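Cytochrome P450 (Zobellia galactanivorans, PDB 6G5O) binds a haem group, protoporphyrin IX containing iron, as a member of the cytochrome P450 family. Local coordinates at residues W90-P94 / L137-T141; P94-Q100 / T334-Q338; I233-E238 / S353-L357; G118-V123 / H376-F382. All coordinates share one frame; numbering follows the deposited sequence.

Overall arrangement
From the N terminus, the end of helix 79-92 and the turn after it open contact 1. The same turn, from Pro94, and the start of helix 97-117 open contact 2. Contact 4 opens at 118-123, after helix 97-117. Residues 137-141 then close contact 1, at the far end of helix 122-139. Contact 3 opens at 233-238. Residues 334-338 close contact 2, 353-357 close contact 3, and 376-382 close contact 4. Contact 3 is nested inside contact 4. Contact 1 crosses contacts 2 and 4, and contact 2 crosses contacts 3 and 4. Contacts 1 and 2 touch beside the haem. Contacts 3 and 4, with centres 9 Å apart, meet in the three-stranded antiparallel sheet near the C terminus.

Contact 1. Residues W90-P94 / L137-T141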
loop_
_atom_site.group_PDB
_atom_site.type_symbol
_atom_site.label_atom_id
_atom_site.label_comp_id
_atom_site.label_asym_id
_atom_site.label_seq_id
_atom_site.Cartn_x
_atom_site.Cartn_y
_atom_site.Cartn_z
ATOM N N TRP A 90 16.239 5.854 -5.492
ATOM C CA TRP A 90 15.165 6.707 -5.981
ATOM C C TRP A 90 14.025 6.767 -4.952
ATOM O O TRP A 90 13.553 7.840 -4.609
ATOM C CB TRP A 90 14.655 6.271 -7.349
ATOM C CG TRP A 90 13.694 7.228 -7.907
ATOM C CD1 TRP A 90 12.320 7.113 -7.930
ATOM C CD2 TRP A 90 14.002 8.490 -8.495
ATOM N NE1 TRP A 90 11.758 8.236 -8.526
ATOM C CE2 TRP A 90 12.768 9.098 -8.868
ATOM C CE3 TRP A 90 15.194 9.165 -8.764
ATOM C CZ2 TRP A 90 12.707 10.330 -9.481
ATOM C CZ3 TRP A 90 15.133 10.401 -9.368
ATOM C CH2 TRP A 90 13.894 10.977 -9.715
ATOM N N PHE A 91 13.633 5.603 -4.443
ATOM C CA PHE A 91 12.522 5.484 -3.490
ATOM C C PHE A 91 12.841 5.996 -2.064
ATOM O O PHE A 91 11.941 6.259 -1.313
ATOM C CB PHE A 91 12.032 4.042 -3.402
ATOM C CG PHE A 91 11.118 3.627 -4.526
ATOM C CD1 PHE A 91 9.781 3.880 -4.447
ATOM C CD2 PHE A 91 11.609 2.951 -5.639
ATOM C CE1 PHE A 91 8.927 3.502 -5.470
ATOM C CE2 PHE A 91 10.775 2.576 -6.661
ATOM C CZ PHE A 91 9.423 2.829 -6.581
ATOM N N LYS A 92 14.119 6.175 -1.748
ATOM C CA LYS A 92 14.544 6.730 -0.467
ATOM C C LYS A 92 14.526 8.273 -0.479
ATOM O O LYS A 92 14.658 8.878 0.583
ATOM C CB LYS A 92 15.951 6.225 -0.071
ATOM C CG LYS A 92 16.065 5.502 1.262
ATOM C CD LYS A 92 15.705 4.023 1.236
ATOM N N ARG A 93 14.337 8.886 -1.648
ATOM C CA ARG A 93 14.306 10.350 -1.744
ATOM C C ARG A 93 13.344 11.086 -0.800
ATOM O O ARG A 93 13.599 12.229 -0.480
ATOM C CB ARG A 93 14.066 10.813 -3.203
ATOM C CG ARG A 93 15.321 10.772 -4.084
ATOM C CD ARG A 93 14.988 10.771 -5.579
ATOM N NE ARG A 93 14.067 11.840 -5.916
ATOM C CZ ARG A 93 12.754 11.714 -6.127
ATOM N NH1 ARG A 93 12.121 10.520 -6.070
ATOM N NH2 ARG A 93 12.062 12.816 -6.423
ATOM N N PRO A 94 12.228 10.480 -0.397
ATOM C CA PRO A 94 11.332 11.266 0.499
ATOM C C PRO A 94 11.932 11.553 1.898
ATOM O O PRO A 94 11.324 12.257 2.705
ATOM C CB PRO A 94 10.090 10.408 0.614
ATOM C CG PRO A 94 10.125 9.536 -0.606
ATOM C CD PRO A 94 11.566 9.260 -0.887
ATOM N N LEU A 137 5.936 14.378 -6.682
ATOM C CA LEU A 137 7.234 14.488 -6.003
ATOM C C LEU A 137 8.074 13.224 -6.127
ATOM O O LEU A 137 9.261 13.307 -6.361
ATOM C CB LEU A 137 7.095 14.808 -4.505
ATOM C CG LEU A 137 6.196 16.020 -4.175
ATOM C CD1 LEU A 137 6.001 16.215 -2.686
ATOM C CD2 LEU A 137 6.760 17.284 -4.808
ATOM N N LEU A 138 7.475 12.073 -5.922
ATOM C CA LEU A 138 8.219 10.817 -6.031
ATOM C C LEU A 138 8.734 10.611 -7.462
ATOM O O LEU A 138 9.879 10.208 -7.657
ATOM C CB LEU A 138 7.356 9.615 -5.622
ATOM C CG LEU A 138 8.074 8.271 -5.494
ATOM C CD1 LEU A 138 9.014 8.207 -4.287
ATOM C CD2 LEU A 138 7.078 7.128 -5.452
ATOM N N LEU A 139 7.874 10.899 -8.429
ATOM C CA LEU A 139 8.190 10.747 -9.827
ATOM C C LEU A 139 9.004 11.918 -10.405
ATOM O O LEU A 139 9.633 11.766 -11.457
ATOM C CB LEU A 139 6.918 10.545 -10.619
ATOM C CG LEU A 139 6.452 9.127 -10.892
ATOM C CD1 LEU A 139 6.473 8.331 -9.630
ATOM C CD2 LEU A 139 5.059 9.169 -11.505
ATOM N N ASN A 140 8.996 13.062 -9.704
ATOM C CA ASN A 140 9.677 14.280 -10.142
ATOM C C ASN A 140 9.176 14.718 -11.530
ATOM O O ASN A 140 9.975 15.004 -12.430
ATOM C CB ASN A 140 11.204 14.099 -10.131
ATOM C CG ASN A 140 11.957 15.417 -10.289
ATOM O OD1 ASN A 140 11.485 16.466 -9.867
ATOM N ND2 ASN A 140 13.127 15.361 -10.899
ATOM N N THR A 141 7.849 14.697 -11.680
ATOM C CA THR A 141 7.141 15.243 -12.814
ATOM C C THR A 141 6.562 16.629 -12.448
ATOM O O THR A 141 6.444 16.996 -11.269
ATOM C CB THR A 141 5.926 14.375 -13.232
ATOM O OG1 THR A 141 4.960 14.331 -12.173
ATOM C CG2 THR A 141 6.311 12.988 -13.570
#
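Pro94 and Leu138 mark the nearest approach of the two backbones, with their CA atoms 7.2 Å apart, where the 3-10 turn after helix 79-92 lies beside the C-terminal end of helix 122-139. Arg93 reaches over to two carbonyls in the last turn of that helix. Its chain bends at chi3 (51°), which turns both terminal nitrogens to them. Arg93 NH2 meets Leu137 O at 2.8 Å, in the guanidinium plane. Arg93 NH1 bonds to Leu138 O at 2.8 Å, with the oxygen tilted out of that plane. Leu138 O also takes a weak, bent bond from Trp90 NE1 at 2.9 Å. Arg93 NH1 lies 3.2 Å above one face of the Trp90 ring, toward its rim. A positive charge here would probably suit the partial negative charge of the helix end. On the apolar side, Leu138 CD2 meets Phe91 CE1 at 4.1 Å, and Leu138 CD1 meets Pro94 CG. Asn140 brings CB to the edge of the indole, while its ND2 bonds to Asp189 O. Leu138 belongs to the haem pocket. Asn140, with positive phi, is the C-prime residue of a Schellman motif that ends helix 122-139.

Contact 2. Residues P94-Q100 / T334-Q338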
loop_
_atom_site.group_PDB
_atom_site.type_symbol
_atom_site.label_atom_id
_atom_site.label_comp_id
_atom_site.label_asym_id
_atom_site.label_seq_id
_atom_site.Cartn_x
_atom_site.Cartn_y
_atom_site.Cartn_z
ATOM N N PRO A 94 12.228 10.480 -0.397
ATOM C CA PRO A 94 11.332 11.266 0.499
ATOM C C PRO A 94 11.932 11.553 1.898
ATOM O O PRO A 94 11.324 12.257 2.705
ATOM C CB PRO A 94 10.090 10.408 0.614
ATOM C CG PRO A 94 10.125 9.536 -0.606
ATOM C CD PRO A 94 11.566 9.260 -0.887
ATOM N N LEU A 95 13.111 10.997 2.176
ATOM C CA LEU A 95 13.836 11.342 3.407
ATOM C C LEU A 95 14.491 12.736 3.423
ATOM O O LEU A 95 14.985 13.176 4.466
ATOM C CB LEU A 95 14.888 10.268 3.688
ATOM C CG LEU A 95 14.331 8.941 4.255
ATOM C CD1 LEU A 95 15.439 7.877 4.396
ATOM C CD2 LEU A 95 13.536 9.152 5.565
ATOM N N GLN A 96 14.547 13.375 2.253
ATOM C CA GLN A 96 15.237 14.656 2.036
ATOM C C GLN A 96 14.349 15.805 2.550
ATOM O O GLN A 96 13.122 15.750 2.398
ATOM C CB GLN A 96 15.486 14.886 0.551
ATOM C CG GLN A 96 16.552 13.987 -0.138
ATOM C CD GLN A 96 16.440 14.024 -1.707
ATOM O OE1 GLN A 96 17.242 13.399 -2.438
ATOM N NE2 GLN A 96 15.437 14.746 -2.215
ATOM N N ALA A 97 14.969 16.842 3.107
ATOM C CA ALA A 97 14.219 17.965 3.683
ATOM C C ALA A 97 13.413 18.704 2.644
ATOM O O ALA A 97 12.274 19.064 2.904
ATOM C CB ALA A 97 15.153 18.921 4.424
ATOM N N GLU A 98 13.989 18.918 1.468
ATOM C CA GLU A 98 13.314 19.715 0.419
ATOM C C GLU A 98 12.039 19.030 -0.030
ATOM O O GLU A 98 10.995 19.678 -0.174
ATOM C CB GLU A 98 14.258 19.960 -0.759
ATOM C CG GLU A 98 13.619 20.673 -1.949
ATOM C CD GLU A 98 14.601 21.012 -3.071
ATOM O OE1 GLU A 98 15.761 20.515 -3.043
ATOM O OE2 GLU A 98 14.207 21.774 -4.006
ATOM N N TYR A 99 12.112 17.709 -0.202
ATOM C CA TYR A 99 10.952 16.893 -0.585
ATOM C C TYR A 99 9.859 16.972 0.468
ATOM O O TYR A 99 8.698 17.169 0.140
ATOM C CB TYR A 99 11.414 15.453 -0.773
ATOM C CG TYR A 99 10.442 14.413 -1.320
ATOM C CD1 TYR A 99 9.299 14.029 -0.633
ATOM C CD2 TYR A 99 10.778 13.684 -2.475
ATOM C CE1 TYR A 99 8.483 13.013 -1.112
ATOM C CE2 TYR A 99 9.961 12.698 -2.961
ATOM C CZ TYR A 99 8.831 12.353 -2.294
ATOM O OH TYR A 99 8.031 11.332 -2.811
ATOM N N GLN A 100 10.214 16.778 1.726
ATOM C CA GLN A 100 9.247 16.902 2.809
ATOM C C GLN A 100 8.624 18.294 2.943
ATOM O O GLN A 100 7.464 18.381 3.371
ATOM C CB GLN A 100 9.813 16.445 4.170
ATOM C CG GLN A 100 9.914 14.934 4.240
ATOM C CD GLN A 100 10.422 14.363 5.539
ATOM O OE1 GLN A 100 10.076 14.842 6.644
ATOM N NE2 GLN A 100 11.222 13.304 5.431
ATOM N N THR A 334 8.707 4.403 2.539
ATOM C CA THR A 334 9.227 5.693 2.921
ATOM C C THR A 334 8.319 6.877 2.480
ATOM O O THR A 334 8.004 7.794 3.275
ATOM C CB THR A 334 10.625 5.890 2.327
ATOM O OG1 THR A 334 11.462 4.789 2.668
ATOM C CG2 THR A 334 11.281 7.157 2.911
ATOM N N HIS A 335 7.903 6.846 1.224
ATOM C CA HIS A 335 6.949 7.828 0.696
ATOM C C HIS A 335 5.650 7.861 1.509
ATOM O O HIS A 335 5.163 8.944 1.967
ATOM C CB HIS A 335 6.648 7.473 -0.775
ATOM C CG HIS A 335 5.718 8.419 -1.450
ATOM N ND1 HIS A 335 6.044 9.742 -1.691
ATOM C CD2 HIS A 335 4.471 8.237 -1.936
ATOM C CE1 HIS A 335 5.019 10.326 -2.273
ATOM N NE2 HIS A 335 4.059 9.435 -2.439
ATOM N N ALA A 336 5.117 6.660 1.734
ATOM C CA ALA A 336 3.864 6.489 2.445
ATOM C C ALA A 336 3.946 6.982 3.891
ATOM O O ALA A 336 3.019 7.641 4.410
ATOM C CB ALA A 336 3.469 5.034 2.420
ATOM N N ARG A 337 5.037 6.613 4.558
ATOM C CA ARG A 337 5.237 7.060 5.916
ATOM C C ARG A 337 5.299 8.579 6.045
ATOM O O ARG A 337 4.792 9.145 7.015
ATOM C CB ARG A 337 6.514 6.481 6.491
ATOM C CG ARG A 337 6.384 5.040 6.908
ATOM C CD ARG A 337 7.776 4.481 7.187
ATOM N NE ARG A 337 7.671 3.160 7.749
ATOM C CZ ARG A 337 8.442 2.126 7.432
ATOM N NH1 ARG A 337 9.418 2.222 6.539
ATOM N NH2 ARG A 337 8.191 0.973 8.018
ATOM N N GLN A 338 5.946 9.238 5.097
ATOM C CA GLN A 338 6.021 10.686 5.153
ATOM C C GLN A 338 4.653 11.332 4.932
ATOM O O GLN A 338 4.298 12.348 5.599
ATOM C CB GLN A 338 6.998 11.238 4.154
ATOM C CG GLN A 338 8.449 10.828 4.253
ATOM C CD GLN A 338 8.916 10.480 5.629
ATOM O OE1 GLN A 338 8.809 11.275 6.549
ATOM N NE2 GLN A 338 9.469 9.257 5.772
#
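Tyr99 and His335 form the hydrogen bond of this contact. Tyr99 OH and His335 ND1 are 2.8 Å apart, and either could be the donor. Each group meets the other at its ring edge, and the two side chains cross at about a right angle. Tyr99 CG stands anti to the backbone N (chi1 -173°), which brings one ring face under Pro94 CA, 3.5 Å above its centre. Two further bonds fix the amides within their own segments. Gln100 NE2 donates to Pro94 O at 2.9 Å, in the plane of both groups. Gln338 bends at chi2 and returns NE2 to Thr334 O at 3.2 Å; this oxygen also accepts from Gln338 N, on the opposite face of its plane. The two amides lie nearly parallel, 18° apart, without a bond between them. Van der Waals contacts add to this. Pro94 CG lies 3.8 Å from His335 CA, and Leu95 CG lies 3.8 Å from Thr334 CG2. The contact sets the start of helix 97-117 and the turn before it against helix 333-350. Helix 122-139 flanks both, through Leu137 and Leu138 on Tyr99, and Ala134 on His335.

Contact 3. Residues I233-E238 / S353-L357; sequences IAYLAE and SFEIL
Ala237 and Phe354 join a helix to a strand at their closest backbone point, with CA atoms 4.8 Å apart. In the cytochrome P450 fold, helix 223-238 is the C-terminal part of the long helix I. Strand 351-366 is an outer strand of the three-stranded antiparallel sheet near the C terminus. The two segments cross steeply, at -109°, with axes 7.2 Å apart. No hydrogen bond links them, and the packing is apolar. Phe354 carries most of it. Its CG lies anti to the carbonyl carbon (chi1 -48°), which carries the ring from the strand to the helix surface. There the ring lies between Ile233 and Leu236, about one turn apart. Its CE2 touches Ile233 CG2 at 3.9 Å, while CE1 on the other side of the ring lies 4.1 Å from Leu236 CB. Ala237 is small, consistent with the close approach of the strand; its CB lies 3.5 Å from Phe354 CB. The phenyl ring also meets Phe382 of the neighbouring strand edge-to-face. Ile356 points to the helix from the same strand face. Its chain runs out nearly straight (chi2 165°), passing Ala237 CB with CG1 at 4.0 Å. Glu238 sends its carboxylate elsewhere, where OE1 bonds to Ser4 OG. Its aliphatic part still packs here, crossing Ile356 at about a right angle, with Glu238 CG 4.1 Å from Ile356 CD1.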
loop_
_atom_site.group_PDB
_atom_site.type_symbol
_atom_site.label_atom_id
_atom_site.label_comp_id
_atom_site.label_asym_id
_atom_site.label_seq_id
_atom_site.Cartn_x
_atom_site.Cartn_y
_atom_site.Cartn_z
ATOM N N ILE A 233 -8.343 9.339 8.897
ATOM C CA ILE A 233 -9.188 10.480 9.212
ATOM C C ILE A 233 -10.455 9.977 9.918
ATOM O O ILE A 233 -10.868 10.531 10.954
ATOM C CB ILE A 233 -9.522 11.279 7.941
ATOM C CG1 ILE A 233 -8.248 11.960 7.417
ATOM C CG2 ILE A 233 -10.580 12.331 8.226
ATOM C CD1 ILE A 233 -8.354 12.278 5.934
ATOM N N ALA A 234 -11.040 8.908 9.394
ATOM C CA ALA A 234 -12.141 8.251 10.076
ATOM C C ALA A 234 -11.813 7.976 11.543
ATOM O O ALA A 234 -12.581 8.366 12.462
ATOM C CB ALA A 234 -12.480 6.950 9.394
ATOM N N TYR A 235 -10.684 7.295 11.769
ATOM C CA TYR A 235 -10.273 6.968 13.129
ATOM C C TYR A 235 -10.152 8.197 14.030
ATOM O O TYR A 235 -10.559 8.153 15.185
ATOM C CB TYR A 235 -8.943 6.211 13.141
ATOM C CG TYR A 235 -8.295 6.158 14.502
ATOM C CD1 TYR A 235 -8.675 5.199 15.448
ATOM C CD2 TYR A 235 -7.318 7.053 14.839
ATOM C CE1 TYR A 235 -8.074 5.148 16.688
ATOM C CE2 TYR A 235 -6.713 7.012 16.071
ATOM C CZ TYR A 235 -7.110 6.067 16.988
ATOM O OH TYR A 235 -6.484 6.068 18.190
ATOM N N LEU A 236 -9.544 9.260 13.525
ATOM C CA LEU A 236 -9.329 10.448 14.324
ATOM C C LEU A 236 -10.659 11.145 14.600
ATOM O O LEU A 236 -10.774 11.879 15.576
ATOM C CB LEU A 236 -8.359 11.413 13.639
ATOM C CG LEU A 236 -6.880 11.034 13.676
ATOM C CD1 LEU A 236 -6.075 11.969 12.799
ATOM C CD2 LEU A 236 -6.314 11.038 15.089
ATOM N N ALA A 237 -11.638 10.928 13.728
ATOM C CA ALA A 237 -12.950 11.532 13.869
ATOM C C ALA A 237 -13.715 10.979 15.065
ATOM O O ALA A 237 -14.486 11.708 15.689
ATOM C CB ALA A 237 -13.764 11.315 12.605
ATOM N N GLU A 238 -13.512 9.694 15.351
ATOM C CA GLU A 238 -14.159 9.018 16.457
ATOM C C GLU A 238 -13.279 8.890 17.706
ATOM O O GLU A 238 -13.727 8.313 18.691
ATOM C CB GLU A 238 -14.587 7.635 16.011
ATOM C CG GLU A 238 -15.735 7.690 15.032
ATOM C CD GLU A 238 -16.227 6.310 14.587
ATOM O OE1 GLU A 238 -15.381 5.419 14.346
ATOM O OE2 GLU A 238 -17.453 6.115 14.438
ATOM N N SER A 353 -12.026 18.979 15.592
ATOM C CA SER A 353 -12.843 17.764 15.660
ATOM C C SER A 353 -13.402 17.458 14.299
ATOM O O SER A 353 -13.297 18.275 13.411
ATOM C CB SER A 353 -14.022 17.959 16.642
ATOM O OG SER A 353 -14.922 18.928 16.130
ATOM N N PHE A 354 -14.014 16.291 14.157
ATOM C CA PHE A 354 -14.659 15.880 12.910
ATOM C C PHE A 354 -16.041 15.290 13.210
ATOM O O PHE A 354 -16.336 14.935 14.354
ATOM C CB PHE A 354 -13.872 14.748 12.224
ATOM C CG PHE A 354 -12.388 14.974 12.098
ATOM C CD1 PHE A 354 -11.565 14.924 13.201
ATOM C CD2 PHE A 354 -11.812 15.155 10.845
ATOM C CE1 PHE A 354 -10.188 15.072 13.068
ATOM C CE2 PHE A 354 -10.442 15.316 10.702
ATOM C CZ PHE A 354 -9.622 15.274 11.815
ATOM N N GLU A 355 -16.874 15.141 12.183
ATOM C CA GLU A 355 -18.084 14.340 12.286
ATOM C C GLU A 355 -18.255 13.590 10.994
ATOM O O GLU A 355 -18.233 14.179 9.925
ATOM C CB GLU A 355 -19.343 15.203 12.482
ATOM C CG GLU A 355 -19.217 16.359 13.469
ATOM C CD GLU A 355 -20.464 17.241 13.483
ATOM O OE1 GLU A 355 -21.590 16.696 13.295
ATOM O OE2 GLU A 355 -20.311 18.477 13.652
ATOM N N ILE A 356 -18.498 12.298 11.099
ATOM C CA ILE A 356 -18.807 11.472 9.960
ATOM C C ILE A 356 -20.289 11.558 9.657
ATOM O O ILE A 356 -21.104 11.197 10.495
ATOM C CB ILE A 356 -18.416 10.014 10.237
ATOM C CG1 ILE A 356 -16.894 9.925 10.460
ATOM C CG2 ILE A 356 -18.837 9.125 9.097
ATOM C CD1 ILE A 356 -16.427 8.617 11.090
ATOM N N LEU A 357 -20.630 11.987 8.439
ATOM C CA LEU A 357 -22.010 12.288 8.054
ATOM C C LEU A 357 -22.726 11.184 7.275
ATOM O O LEU A 357 -23.943 11.084 7.386
ATOM C CB LEU A 357 -22.072 13.596 7.263
ATOM C CG LEU A 357 -21.608 14.899 7.942
ATOM C CD1 LEU A 357 -21.954 16.118 7.085
ATOM C CD2 LEU A 357 -22.206 15.086 9.333
#

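Contact 4. Residues G118-V123 / H376-F382; sequences GSVEVV and HNIQIKF
Val122 and Ile380 form the apolar centre, with Val122 CG2 3.7 Å from Ile380 CG1. With chi1 at 173°, Val122 CG2 is anti to the carbonyl carbon and points at Ile380, while Val122 CB rests on Ile378 CG2. The Phe382 ring closes one end of the cluster. Val122 CG2 comes to its edge, and Val120 CG2 lies 4.2 Å from Phe382 CE1. Thr230 and Ile233 of helix 223-238 add to the packing, on Val122 and Ile380 respectively. Beside this cluster the backbones pair as antiparallel strands. Val120 and Ile380 are the hydrogen-bonded pair, with Val120 N to Ile380 O at 3.1 Å and Ile380 N to Val120 O at 3.0 Å. Ser119-Lys381 and Glu121-Gln379 are the non-hydrogen-bonded pairs on either side. In this cytochrome P450, strand 119-121 is an outer strand of the three-stranded sheet, and strand 369-384 lies in its middle. His376 and Asn377 both face Lys360 of the third strand, a classic beta bulge. Gly118 has positive phi just after helix 97-117, and its O takes a bond from Phe382 N at 2.8 Å. Where the strand passes into helix 122-139, Val122 N donates to Ile378 O at 2.9 Å. Glu121 is the N-cap residue of that helix. Its chain bends at chi2 (-75°), and the Glu121 side chain crosses that of Asn377 at about a right angle. Glu121 OE2 accepts two bonds. Val123 N reaches it from above the carboxylate plane, and Ile378 N meets it at 3.0 Å on the anti side. Glu121 OE1 accepts from Thr124 N.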
loop_
_atom_site.group_PDB
_atom_site.type_symbol
_atom_site.label_atom_id
_atom_site.label_comp_id
_atom_site.label_asym_id
_atom_site.label_seq_id
_atom_site.Cartn_x
_atom_site.Cartn_y
_atom_site.Cartn_z
ATOM N N GLY A 118 -15.811 22.965 4.682
ATOM C CA GLY A 118 -16.520 22.489 5.872
ATOM C C GLY A 118 -16.764 20.985 5.865
ATOM O O GLY A 118 -16.408 20.309 6.819
ATOM N N SER A 119 -17.384 20.477 4.796
ATOM C CA SER A 119 -17.665 19.060 4.635
ATOM C C SER A 119 -17.268 18.563 3.227
ATOM O O SER A 119 -17.560 19.229 2.242
ATOM C CB SER A 119 -19.140 18.827 4.856
ATOM O OG SER A 119 -19.526 17.536 4.402
ATOM N N VAL A 120 -16.610 17.398 3.154
ATOM C CA VAL A 120 -16.123 16.838 1.887
ATOM C C VAL A 120 -16.274 15.345 1.819
ATOM O O VAL A 120 -16.410 14.674 2.831
ATOM C CB VAL A 120 -14.632 17.166 1.628
ATOM C CG1 VAL A 120 -14.443 18.644 1.317
ATOM C CG2 VAL A 120 -13.750 16.792 2.812
ATOM N N GLU A 121 -16.281 14.824 0.610
ATOM C CA GLU A 121 -16.249 13.399 0.438
ATOM C C GLU A 121 -14.755 13.019 0.458
ATOM O O GLU A 121 -14.035 13.289 -0.492
ATOM C CB GLU A 121 -16.957 12.954 -0.853
ATOM C CG GLU A 121 -17.306 11.462 -0.852
ATOM C CD GLU A 121 -16.078 10.587 -1.098
ATOM O OE1 GLU A 121 -15.460 10.712 -2.179
ATOM O OE2 GLU A 121 -15.715 9.783 -0.210
ATOM N N VAL A 122 -14.314 12.378 1.541
ATOM C CA VAL A 122 -12.879 12.142 1.785
ATOM C C VAL A 122 -12.176 11.289 0.720
ATOM O O VAL A 122 -11.082 11.624 0.294
ATOM C CB VAL A 122 -12.646 11.536 3.177
ATOM C CG1 VAL A 122 -11.186 11.124 3.376
ATOM C CG2 VAL A 122 -13.036 12.549 4.244
ATOM N N VAL A 123 -12.793 10.206 0.281
ATOM C CA VAL A 123 -12.115 9.302 -0.642
ATOM C C VAL A 123 -11.645 9.994 -1.931
ATOM O O VAL A 123 -10.451 9.920 -2.266
ATOM C CB VAL A 123 -12.970 8.094 -1.011
ATOM C CG1 VAL A 123 -12.254 7.206 -2.020
ATOM C CG2 VAL A 123 -13.232 7.295 0.228
ATOM N N HIS A 376 -15.864 3.188 0.217
ATOM C CA HIS A 376 -16.070 3.633 -1.163
ATOM C C HIS A 376 -16.290 5.134 -1.129
ATOM O O HIS A 376 -15.846 5.864 -2.013
ATOM C CB HIS A 376 -17.240 2.894 -1.803
ATOM C CG HIS A 376 -16.916 1.490 -2.234
ATOM N ND1 HIS A 376 -15.844 1.184 -3.049
ATOM C CD2 HIS A 376 -17.536 0.312 -1.984
ATOM C CE1 HIS A 376 -15.805 -0.121 -3.268
ATOM N NE2 HIS A 376 -16.819 -0.675 -2.630
ATOM N N ASN A 377 -16.966 5.603 -0.095
ATOM C CA ASN A 377 -17.136 7.029 0.128
ATOM C C ASN A 377 -17.407 7.288 1.601
ATOM O O ASN A 377 -17.851 6.409 2.302
ATOM C CB ASN A 377 -18.274 7.603 -0.771
ATOM C CG ASN A 377 -19.589 6.849 -0.608
ATOM O OD1 ASN A 377 -19.815 5.780 -1.229
ATOM N ND2 ASN A 377 -20.449 7.386 0.270
ATOM N N ILE A 378 -17.095 8.486 2.080
ATOM C CA ILE A 378 -17.367 8.838 3.462
ATOM C C ILE A 378 -17.316 10.321 3.521
ATOM O O ILE A 378 -16.307 10.910 3.135
ATOM C CB ILE A 378 -16.378 8.198 4.494
ATOM C CG1 ILE A 378 -16.616 8.750 5.913
ATOM C CG2 ILE A 378 -14.913 8.391 4.117
ATOM C CD1 ILE A 378 -16.287 7.773 7.027
ATOM N N GLN A 379 -18.409 10.928 4.004
ATOM C CA GLN A 379 -18.525 12.384 4.062
ATOM C C GLN A 379 -18.112 12.787 5.437
ATOM O O GLN A 379 -18.636 12.252 6.403
ATOM C CB GLN A 379 -19.982 12.857 3.839
ATOM C CG GLN A 379 -20.406 13.006 2.378
ATOM C CD GLN A 379 -19.881 14.269 1.716
ATOM O OE1 GLN A 379 -19.589 15.281 2.378
ATOM N NE2 GLN A 379 -19.788 14.222 0.399
ATOM N N ILE A 380 -17.208 13.754 5.544
ATOM C CA ILE A 380 -16.729 14.154 6.843
ATOM C C ILE A 380 -16.631 15.652 6.917
ATOM O O ILE A 380 -16.178 16.300 5.975
ATOM C CB ILE A 380 -15.354 13.501 7.198
ATOM C CG1 ILE A 380 -15.440 11.974 7.057
ATOM C CG2 ILE A 380 -14.946 13.846 8.621
ATOM C CD1 ILE A 380 -14.247 11.206 7.580
ATOM N N LYS A 381 -17.025 16.175 8.072
ATOM C CA LYS A 381 -17.002 17.587 8.351
ATOM C C LYS A 381 -15.730 17.858 9.134
ATOM O O LYS A 381 -15.457 17.159 10.091
ATOM C CB LYS A 381 -18.216 17.931 9.225
ATOM C CG LYS A 381 -18.288 19.383 9.669
ATOM C CD LYS A 381 -19.335 20.174 8.909
ATOM C CE LYS A 381 -19.990 21.258 9.783
ATOM N NZ LYS A 381 -19.096 22.418 10.068
ATOM N N PHE A 382 -14.970 18.886 8.759
ATOM C CA PHE A 382 -13.758 19.248 9.464
ATOM C C PHE A 382 -14.056 20.560 10.164
ATOM O O PHE A 382 -14.338 21.532 9.469
ATOM C CB PHE A 382 -12.611 19.503 8.474
ATOM C CG PHE A 382 -12.030 18.261 7.824
ATOM C CD1 PHE A 382 -12.829 17.254 7.324
ATOM C CD2 PHE A 382 -10.654 18.134 7.683
ATOM C CE1 PHE A 382 -12.270 16.134 6.719
ATOM C CE2 PHE A 382 -10.089 17.023 7.051
ATOM C CZ PHE A 382 -10.904 16.020 6.579
#